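PDB 5VN4: adenine phosphoribosyltransferase, putative from Trypanosoma brucei brucei, which probably catalyses the magnesium-assisted transfer of a phosphoribosyl group from phosphoribosyl diphosphate to adenine, giving AMP and diphosphate in purine salvage. Local coordinates for residues A[148-154]-A[175-181]. Residues are numbered along the deposited sequence; the frame is centred on the assembly and turned at random.
With HSX (5-O-phosphono-alpha-D-ribofuranose), chain D.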
loop_
_atom_site.group_PDB
_atom_site.type_symbol
_atom_site.label_atom_id
_atom_site.label_comp_id
_atom_site.label_asym_id
_atom_site.label_seq_id
_atom_site.Cartn_x
_atom_site.Cartn_y
_atom_site.Cartn_z
ATOM N N SER A 148 18.051 6.487 14.022
ATOM C CA SER A 148 16.772 6.824 13.424
ATOM C C SER A 148 15.707 7.027 14.495
ATOM O O SER A 148 15.770 6.456 15.589
ATOM C CB SER A 148 16.338 5.713 12.470
ATOM O OG SER A 148 17.333 5.488 11.478
ATOM N N ARG A 149 14.728 7.864 14.165
ATOM C CA ARG A 149 13.545 8.085 14.991
ATOM C C ARG A 149 12.344 7.718 14.132
ATOM O O ARG A 149 12.012 8.437 13.182
ATOM C CB ARG A 149 13.485 9.536 15.470
ATOM C CG ARG A 149 14.520 9.859 16.554
ATOM C CD ARG A 149 14.555 11.340 16.904
ATOM N NE ARG A 149 13.214 11.901 17.050
ATOM C CZ ARG A 149 12.500 11.866 18.171
ATOM N NH1 ARG A 149 12.993 11.290 19.262
ATOM N NH2 ARG A 149 11.288 12.407 18.198
ATOM N N VAL A 150 11.707 6.593 14.450
ATOM C CA VAL A 150 10.749 6.003 13.526
ATOM C C VAL A 150 9.325 5.997 14.075
ATOM O O VAL A 150 9.082 5.961 15.287
ATOM C CB VAL A 150 11.187 4.591 13.073
ATOM C CG1 VAL A 150 12.627 4.607 12.588
ATOM C CG2 VAL A 150 11.012 3.593 14.185
ATOM N N VAL A 151 8.377 6.017 13.145
ATOM C CA VAL A 151 6.964 5.788 13.426
ATOM C C VAL A 151 6.559 4.521 12.693
ATOM O O VAL A 151 6.886 4.361 11.514
ATOM C CB VAL A 151 6.110 6.979 12.946
ATOM C CG1 VAL A 151 4.614 6.636 12.955
ATOM C CG2 VAL A 151 6.394 8.203 13.789
ATOM N N LEU A 152 5.863 3.619 13.389
ATOM C CA LEU A 152 5.231 2.456 12.769
ATOM C C LEU A 152 3.787 2.807 12.436
ATOM O O LEU A 152 3.081 3.368 13.279
ATOM C CB LEU A 152 5.233 1.279 13.747
ATOM C CG LEU A 152 6.577 0.594 13.971
ATOM C CD1 LEU A 152 6.499 -0.303 15.204
ATOM C CD2 LEU A 152 6.986 -0.191 12.748
ATOM N N ILE A 153 3.340 2.485 11.215
ATOM C CA ILE A 153 1.977 2.806 10.800
ATOM C C ILE A 153 1.288 1.592 10.181
ATOM O O ILE A 153 1.894 0.830 9.417
ATOM C CB ILE A 153 1.915 4.048 9.876
ATOM C CG1 ILE A 153 0.467 4.508 9.668
ATOM C CG2 ILE A 153 2.607 3.788 8.534
ATOM C CD1 ILE A 153 0.349 5.913 9.102
ATOM N N ASP A 154 0.014 1.414 10.534
ATOM C CA ASP A 154 -0.852 0.396 9.955
ATOM C C ASP A 154 -2.260 0.975 9.897
ATOM O O ASP A 154 -2.508 2.078 10.387
ATOM C CB ASP A 154 -0.803 -0.883 10.792
ATOM C CG ASP A 154 -1.008 -2.134 9.969
ATOM O OD1 ASP A 154 -1.383 -2.017 8.777
ATOM O OD2 ASP A 154 -0.762 -3.232 10.520
ATOM N N ALA A 175 16.925 1.419 16.899
ATOM C CA ALA A 175 16.374 2.730 16.604
ATOM C C ALA A 175 15.410 3.177 17.700
ATOM O O ALA A 175 14.929 2.381 18.513
ATOM C CB ALA A 175 15.625 2.694 15.274
ATOM N N THR A 176 15.127 4.476 17.714
ATOM C CA THR A 176 14.142 5.033 18.633
ATOM C C THR A 176 12.759 4.917 18.008
ATOM O O THR A 176 12.539 5.380 16.882
ATOM C CB THR A 176 14.471 6.492 18.941
ATOM O OG1 THR A 176 15.706 6.551 19.665
ATOM C CG2 THR A 176 13.365 7.128 19.777
ATOM N N LEU A 177 11.834 4.282 18.724
ATOM C CA LEU A 177 10.448 4.185 18.282
ATOM C C LEU A 177 9.690 5.353 18.899
ATOM O O LEU A 177 9.508 5.413 20.121
ATOM C CB LEU A 177 9.848 2.839 18.684
ATOM C CG LEU A 177 8.380 2.619 18.298
ATOM C CD1 LEU A 177 8.150 2.824 16.799
ATOM C CD2 LEU A 177 7.904 1.240 18.727
ATOM N N VAL A 178 9.279 6.299 18.056
ATOM C CA VAL A 178 8.631 7.510 18.547
ATOM C C VAL A 178 7.158 7.266 18.841
ATOM O O VAL A 178 6.642 7.691 19.881
ATOM C CB VAL A 178 8.837 8.648 17.531
ATOM C CG1 VAL A 178 8.109 9.912 17.972
ATOM C CG2 VAL A 178 10.321 8.919 17.338
ATOM N N GLU A 179 6.455 6.593 17.935
ATOM C CA GLU A 179 5.016 6.461 18.047
ATOM C C GLU A 179 4.577 5.320 17.154
ATOM O O GLU A 179 5.236 4.996 16.158
ATOM C CB GLU A 179 4.337 7.762 17.599
ATOM C CG GLU A 179 2.849 7.822 17.777
ATOM C CD GLU A 179 2.349 9.246 17.798
ATOM O OE1 GLU A 179 2.584 9.940 18.809
ATOM O OE2 GLU A 179 1.722 9.670 16.810
ATOM N N VAL A 180 3.448 4.729 17.529
ATOM C CA VAL A 180 2.719 3.756 16.732
ATOM C C VAL A 180 1.433 4.434 16.278
ATOM O O VAL A 180 0.722 5.024 17.100
ATOM C CB VAL A 180 2.419 2.521 17.600
ATOM C CG1 VAL A 180 1.262 1.714 17.050
ATOM C CG2 VAL A 180 3.684 1.672 17.764
ATOM N N ALA A 181 1.149 4.376 14.974
ATOM C CA ALA A 181 0.042 5.115 14.371
ATOM C C ALA A 181 -0.898 4.180 13.618
ATOM O O ALA A 181 -0.458 3.246 12.943
ATOM C CB ALA A 181 0.551 6.175 13.385
HETATM C C1 HSX D . -4.584 -6.796 9.560
HETATM O O4 HSX D . -4.168 -7.237 10.865
HETATM C C2 HSX D . -4.458 -5.286 9.640
HETATM O O2 HSX D . -4.317 -4.690 8.344
HETATM C C3 HSX D . -3.247 -5.101 10.527
HETATM O O3 HSX D . -2.027 -5.316 9.791
HETATM C C4 HSX D . -3.398 -6.236 11.529
HETATM C C5 HSX D . -4.086 -5.800 12.823
HETATM O O5 HSX D . -4.362 -6.933 13.652
HETATM P "P'" HSX D . -3.461 -7.264 14.959
HETATM O O1X HSX D . -2.127 -7.821 14.500
HETATM O O2X HSX D . -3.331 -5.982 15.736
HETATM O O3X HSX D . -4.310 -8.292 15.680
HETATM O O1 HSX D . -3.693 -7.323 8.568
HETATM O O HOH W 1 17.599 6.955 17.562
HETATM O O HOH W 2 15.839 9.779 20.598
#
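In one of its two conformers the R149 guanidinium carries methyl CG2 of V178 over the centre of one face, 3.7 Å above the plane, while a water sits in plane at the edge, weakly bound to NH1; this arrangement may hold only for that conformer. The chain's bend at chi3 turns the group back over V178, and outside the pair NE bonds to P80 O. The two strands, 149-153 and 176-181, are parallel neighbours in the core sheet of the type I phosphoribosyltransferase fold, joined by a beta-alpha-beta crossover through helix 161-172. The evidence for their pairing is six backbone hydrogen bonds, the straightest from V150 N to T176 O (2.8 Å, N-H...O angle 170°).

One residue is inserted midway: V150 pairs with L177 but L152 with V180, so strand 176-181 has one residue more between them, a beta bulge at V178, whose psi of -45° departs from the extended strand. The kink directs V178 toward the partner strand and lets its N reach V150 O at 2.8 Å, whereas E179 N, 3.8 Å from V150 O, is buried without a partner. Beyond it the pairing resumes with the longer L152 N to E179 O bond, 3.2 Å.

Side chains divide between the sheet faces. On one, L177 has CG anti to its backbone N (chi1 179°) and chi2 turned to bring CD1 to 3.9 Å from L152 CD1 as the two side chains cross at roughly a right angle; M163 of helix 161-172 covers L152 and V180 there. On the other, V151 CG1 meets A181 CB at 4.1 Å, beneath helix 60-75, where E179 OE2 is hydrogen-bonded to Y74 OH and salt-bridged to R73 NE. Next along the chain, D154 reaches the ribose-5-phosphate site, its N bonded to A181 O and its OD2 accepting a short 2.5 Å hydrogen bond from the sugar hydroxyl O3.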